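PDB 1H80: iota-carrageenase from Alteromonas sp., which hydrolyses the beta-1,4 linkages of iota-carrageenans, sulfated galactans of red algal cell walls, within the chain and with inversion of anomeric configuration. Local coordinates for residues A[249-257]-A[344-353]. Numbering follows the deposited sequence.
Sequences VMFGPHFMK and EPGSFGTVKV
Phe348 lays one ring face against the edge of Phe251, whose CD2 stands over the centre of that ring in a T-shaped stack, the planes at 87°. With CG beside its backbone N (chi1 -81°), the Phe348 ring reaches back between Phe251 and Pro253; Pro253 CD meets the ring edge, 3.6 Å from Phe348 CE1. Further along, Val351 presses CG1 to within 3.5 Å of Phe251 CZ, while Val353 touches the same ring more loosely. Were Phe348 cut back to alanine, the edge of Phe251 would probably lose the face it points at and a gap would open beside Pro253. Beyond the proline, backbone takes over from side chains: a type II' turn from Pro253 to Met256 offers two carbonyls, accepting Gly346 N at His254 O (2.6 Å) and Ser347 N at Met256 O (2.9 Å). Gly346 lies so close to this turn that a CB would collide with the carbonyl oxygens of Pro253, His254 and Met256. A water donates to both Phe255 O and Glu344 O, bridging the two backbones. Val421 and Val261 add to the apolar cluster, which joins strands 250-252 and 351-359, which belong to different parallel sheets, as in the interior of a right-handed beta-helix, the pectate lyase-like fold of this enzyme.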
ATOM      1  N   VAL A 249      -2.904  -2.543  -8.276  1.00 13.69           N
ATOM      2  CA  VAL A 249      -1.640  -3.200  -8.001  1.00 14.91           C
ATOM      3  C   VAL A 249      -0.515  -2.482  -8.720  1.00 15.41           C
ATOM      4  O   VAL A 249      -0.618  -2.182  -9.906  1.00 14.92           O
ATOM      5  CB  VAL A 249      -1.675  -4.660  -8.477  1.00 15.36           C
ATOM      6  CG1 VAL A 249      -0.321  -5.309  -8.244  1.00 16.97           C
ATOM      7  CG2 VAL A 249      -2.767  -5.421  -7.740  1.00 16.53           C
ATOM      8  N   MET A 250       0.565  -2.208  -8.001  1.00 14.78           N
ATOM      9  CA  MET A 250       1.696  -1.525  -8.604  1.00 15.17           C
ATOM     10  C   MET A 250       3.025  -2.130  -8.187  1.00 14.97           C
ATOM     11  O   MET A 250       3.220  -2.490  -7.025  1.00 15.19           O
ATOM     12  CB  MET A 250       1.656  -0.037  -8.250  1.00 15.95           C
ATOM     13  CG  MET A 250       2.859   0.749  -8.731  1.00 17.60           C
ATOM     14  SD  MET A 250       4.141   0.819  -7.472  0.50 17.31           S
ATOM     15  CE  MET A 250       3.994   2.544  -6.991  0.50 21.55           C
ATOM     16  N   PHE A 251       3.929  -2.255  -9.154  1.00 14.41           N
ATOM     17  CA  PHE A 251       5.255  -2.799  -8.907  1.00 14.58           C
ATOM     18  C   PHE A 251       6.252  -1.683  -9.181  1.00 15.42           C
ATOM     19  O   PHE A 251       6.254  -1.097 -10.263  1.00 16.10           O
ATOM     20  CB  PHE A 251       5.560  -3.975  -9.838  1.00 14.29           C
ATOM     21  CG  PHE A 251       4.652  -5.153  -9.651  1.00 13.66           C
ATOM     22  CD1 PHE A 251       3.422  -5.213 -10.300  1.00 14.00           C
ATOM     23  CD2 PHE A 251       5.025  -6.203  -8.819  1.00 14.36           C
ATOM     24  CE1 PHE A 251       2.576  -6.302 -10.127  1.00 14.60           C
ATOM     25  CE2 PHE A 251       4.187  -7.296  -8.637  1.00 14.70           C
ATOM     26  CZ  PHE A 251       2.961  -7.347  -9.291  1.00 14.79           C
ATOM     27  N   GLY A 252       7.083  -1.385  -8.190  1.00 14.62           N
ATOM     28  CA  GLY A 252       8.089  -0.347  -8.335  1.00 15.95           C
ATOM     29  C   GLY A 252       9.230  -0.762  -7.431  1.00 16.04           C
ATOM     30  O   GLY A 252       9.277  -0.355  -6.274  1.00 15.89           O
ATOM     31  N   PRO A 253      10.177  -1.561  -7.940  1.00 16.38           N
ATOM     32  CA  PRO A 253      11.310  -2.032  -7.140  1.00 16.61           C
ATOM     33  C   PRO A 253      12.375  -1.015  -6.766  1.00 17.22           C
ATOM     34  O   PRO A 253      13.172  -1.263  -5.862  1.00 17.94           O
ATOM     35  CB  PRO A 253      11.868  -3.160  -7.994  1.00 16.65           C
ATOM     36  CG  PRO A 253      11.693  -2.613  -9.381  1.00 16.06           C
ATOM     37  CD  PRO A 253      10.291  -2.023  -9.338  1.00 16.53           C
ATOM     38  N   HIS A 254      12.383   0.130  -7.440  1.00 18.04           N
ATOM     39  CA  HIS A 254      13.393   1.142  -7.169  1.00 18.53           C
ATOM     40  C   HIS A 254      14.776   0.503  -7.287  1.00 18.33           C
ATOM     41  O   HIS A 254      15.165   0.079  -8.371  1.00 18.92           O
ATOM     42  CB  HIS A 254      13.185   1.757  -5.781  1.00 19.99           C
ATOM     43  CG  HIS A 254      12.060   2.743  -5.727  1.00 20.88           C
ATOM     44  ND1 HIS A 254      12.261   4.095  -5.553  1.00 21.75           N
ATOM     45  CD2 HIS A 254      10.722   2.577  -5.860  1.00 21.56           C
ATOM     46  CE1 HIS A 254      11.097   4.720  -5.582  1.00 22.13           C
ATOM     47  NE2 HIS A 254      10.147   3.821  -5.768  1.00 21.25           N
ATOM     48  N   PHE A 255      15.495   0.401  -6.172  1.00 18.42           N
ATOM     49  CA  PHE A 255      16.847  -0.166  -6.150  1.00 18.47           C
ATOM     50  C   PHE A 255      16.908  -1.613  -5.659  1.00 18.94           C
ATOM     51  O   PHE A 255      17.955  -2.259  -5.729  1.00 19.20           O
ATOM     52  CB  PHE A 255      17.714   0.685  -5.223  1.00 18.67           C
ATOM     53  CG  PHE A 255      17.157   0.795  -3.830  1.00 19.15           C
ATOM     54  CD1 PHE A 255      17.231  -0.283  -2.951  1.00 19.74           C
ATOM     55  CD2 PHE A 255      16.487   1.944  -3.423  1.00 19.37           C
ATOM     56  CE1 PHE A 255      16.644  -0.221  -1.690  1.00 20.30           C
ATOM     57  CE2 PHE A 255      15.896   2.018  -2.161  1.00 20.30           C
ATOM     58  CZ  PHE A 255      15.974   0.929  -1.295  1.00 19.59           C
ATOM     59  N   MET A 256      15.785  -2.116  -5.161  1.00 18.58           N
ATOM     60  CA  MET A 256      15.724  -3.456  -4.589  1.00 18.97           C
ATOM     61  C   MET A 256      15.464  -4.630  -5.521  1.00 18.49           C
ATOM     62  O   MET A 256      14.637  -4.561  -6.425  1.00 18.10           O
ATOM     63  CB  MET A 256      14.677  -3.463  -3.471  1.00 19.46           C
ATOM     64  CG  MET A 256      14.422  -4.812  -2.808  1.00 20.80           C
ATOM     65  SD  MET A 256      15.859  -5.508  -1.971  0.75 22.73           S
ATOM     66  CE  MET A 256      16.372  -4.095  -1.012  0.75 21.14           C
ATOM     67  N   LYS A 257      16.185  -5.719  -5.276  1.00 18.68           N
ATOM     68  CA  LYS A 257      16.011  -6.941  -6.043  1.00 19.38           C
ATOM     69  C   LYS A 257      15.000  -7.789  -5.276  1.00 19.20           C
ATOM     70  O   LYS A 257      15.321  -8.371  -4.237  1.00 20.33           O
ATOM     71  CB  LYS A 257      17.331  -7.701  -6.164  1.00 20.63           C
ATOM     72  CG  LYS A 257      17.183  -9.040  -6.861  1.00 22.36           C
ATOM     73  CD  LYS A 257      18.527  -9.713  -7.071  1.00 24.71           C
ATOM     74  CE  LYS A 257      18.363 -11.038  -7.791  1.00 26.68           C
ATOM     75  NZ  LYS A 257      19.677 -11.664  -8.108  1.00 29.31           N
ATOM     76  N   GLU A 344      22.498  -1.263  -8.766  1.00 35.20           N
ATOM     77  CA  GLU A 344      21.812  -1.562 -10.030  1.00 33.29           C
ATOM     78  C   GLU A 344      20.302  -1.427  -9.880  1.00 30.95           C
ATOM     79  O   GLU A 344      19.770  -1.532  -8.775  1.00 30.31           O
ATOM     80  CB  GLU A 344      22.185  -2.964 -10.506  1.00 34.52           C
ATOM     81  CG  GLU A 344      21.270  -4.059  -9.971  1.00 36.99           C
ATOM     82  CD  GLU A 344      21.470  -5.380 -10.708  1.00 38.34           C
ATOM     83  OE1 GLU A 344      20.760  -5.644 -11.749  1.00 39.80           O
ATOM     84  OE2 GLU A 344      22.353  -6.221 -10.293  1.00 39.88           O
ATOM     85  N   PRO A 345      19.592  -1.185 -10.992  1.00 28.88           N
ATOM     86  CA  PRO A 345      18.136  -1.043 -10.914  1.00 26.90           C
ATOM     87  C   PRO A 345      17.451  -2.236 -10.259  1.00 25.02           C
ATOM     88  O   PRO A 345      17.810  -3.392 -10.498  1.00 24.09           O
ATOM     89  CB  PRO A 345      17.722  -0.854 -12.376  1.00 27.42           C
ATOM     90  CG  PRO A 345      18.843  -1.488 -13.148  1.00 29.19           C
ATOM     91  CD  PRO A 345      20.058  -1.069 -12.382  1.00 28.42           C
ATOM     92  N   GLY A 346      16.467  -1.938  -9.418  1.00 23.48           N
ATOM     93  CA  GLY A 346      15.732  -2.987  -8.742  1.00 22.06           C
ATOM     94  C   GLY A 346      14.936  -3.814  -9.729  1.00 21.19           C
ATOM     95  O   GLY A 346      14.826  -3.470 -10.906  1.00 20.57           O
ATOM     96  N   SER A 347      14.371  -4.911  -9.247  1.00 19.91           N
ATOM     97  CA  SER A 347      13.599  -5.790 -10.105  1.00 19.20           C
ATOM     98  C   SER A 347      12.716  -6.708  -9.285  1.00 18.95           C
ATOM     99  O   SER A 347      12.684  -6.630  -8.059  1.00 17.91           O
ATOM    100  CB  SER A 347      14.547  -6.644 -10.947  1.00 20.75           C
ATOM    101  OG  SER A 347      15.365  -7.447 -10.108  1.00 22.38           O
ATOM    102  N   PHE A 348      11.979  -7.554  -9.991  1.00 18.76           N
ATOM    103  CA  PHE A 348      11.129  -8.555  -9.374  1.00 19.21           C
ATOM    104  C   PHE A 348      11.457  -9.852 -10.090  1.00 19.89           C
ATOM    105  O   PHE A 348      11.966  -9.836 -11.213  1.00 21.27           O
ATOM    106  CB  PHE A 348       9.645  -8.226  -9.544  1.00 18.46           C
ATOM    107  CG  PHE A 348       9.136  -7.214  -8.563  1.00 16.96           C
ATOM    108  CD1 PHE A 348       9.215  -5.853  -8.836  1.00 16.72           C
ATOM    109  CD2 PHE A 348       8.593  -7.625  -7.346  1.00 16.00           C
ATOM    110  CE1 PHE A 348       8.761  -4.910  -7.914  1.00 16.11           C
ATOM    111  CE2 PHE A 348       8.137  -6.694  -6.416  1.00 16.03           C
ATOM    112  CZ  PHE A 348       8.221  -5.332  -6.699  1.00 16.33           C
ATOM    113  N   GLY A 349      11.184 -10.972  -9.435  1.00 20.20           N
ATOM    114  CA  GLY A 349      11.462 -12.259 -10.042  1.00 20.18           C
ATOM    115  C   GLY A 349      10.350 -12.636 -10.992  1.00 20.33           C
ATOM    116  O   GLY A 349      10.022 -11.885 -11.912  1.00 21.10           O
ATOM    117  N   THR A 350       9.766 -13.806 -10.774  1.00 19.94           N
ATOM    118  CA  THR A 350       8.676 -14.266 -11.613  1.00 20.44           C
ATOM    119  C   THR A 350       7.405 -13.596 -11.118  1.00 19.80           C
ATOM    120  O   THR A 350       6.968 -13.836  -9.994  1.00 19.35           O
ATOM    121  CB  THR A 350       8.525 -15.791 -11.526  1.00 21.21           C
ATOM    122  OG1 THR A 350       9.734 -16.407 -11.988  1.00 23.64           O
ATOM    123  CG2 THR A 350       7.353 -16.270 -12.377  1.00 22.26           C
ATOM    124  N   VAL A 351       6.832 -12.737 -11.956  1.00 18.58           N
ATOM    125  CA  VAL A 351       5.610 -12.029 -11.607  1.00 18.24           C
ATOM    126  C   VAL A 351       4.517 -12.334 -12.613  1.00 17.96           C
ATOM    127  O   VAL A 351       4.694 -12.142 -13.817  1.00 17.82           O
ATOM    128  CB  VAL A 351       5.825 -10.500 -11.583  1.00 17.89           C
ATOM    129  CG1 VAL A 351       4.501  -9.794 -11.306  1.00 18.40           C
ATOM    130  CG2 VAL A 351       6.855 -10.135 -10.526  1.00 19.00           C
ATOM    131  N   LYS A 352       3.386 -12.816 -12.113  1.00 16.74           N
ATOM    132  CA  LYS A 352       2.249 -13.129 -12.960  1.00 17.30           C
ATOM    133  C   LYS A 352       0.998 -12.553 -12.328  1.00 17.30           C
ATOM    134  O   LYS A 352       0.777 -12.695 -11.125  1.00 16.00           O
ATOM    135  CB  LYS A 352       2.097 -14.640 -13.130  1.00 18.30           C
ATOM    136  CG  LYS A 352       3.259 -15.282 -13.857  1.00 20.54           C
ATOM    137  CD  LYS A 352       3.018 -16.760 -14.086  1.00 22.90           C
ATOM    138  CE  LYS A 352       4.236 -17.414 -14.716  1.00 25.32           C
ATOM    139  NZ  LYS A 352       4.033 -18.873 -14.935  1.00 28.25           N
ATOM    140  N   VAL A 353       0.202 -11.881 -13.149  1.00 16.33           N
ATOM    141  CA  VAL A 353      -1.045 -11.272 -12.709  1.00 16.58           C
ATOM    142  C   VAL A 353      -2.153 -11.846 -13.584  1.00 16.55           C
ATOM    143  O   VAL A 353      -2.174 -11.617 -14.795  1.00 16.55           O
ATOM    144  CB  VAL A 353      -1.001  -9.741 -12.881  1.00 16.57           C
ATOM    145  CG1 VAL A 353      -2.288  -9.119 -12.363  1.00 16.81           C
ATOM    146  CG2 VAL A 353       0.210  -9.174 -12.149  1.00 15.93           C
TER
HETATM  147  O   HOH W   1      20.766  -1.709  -5.916  1.00 36.65           O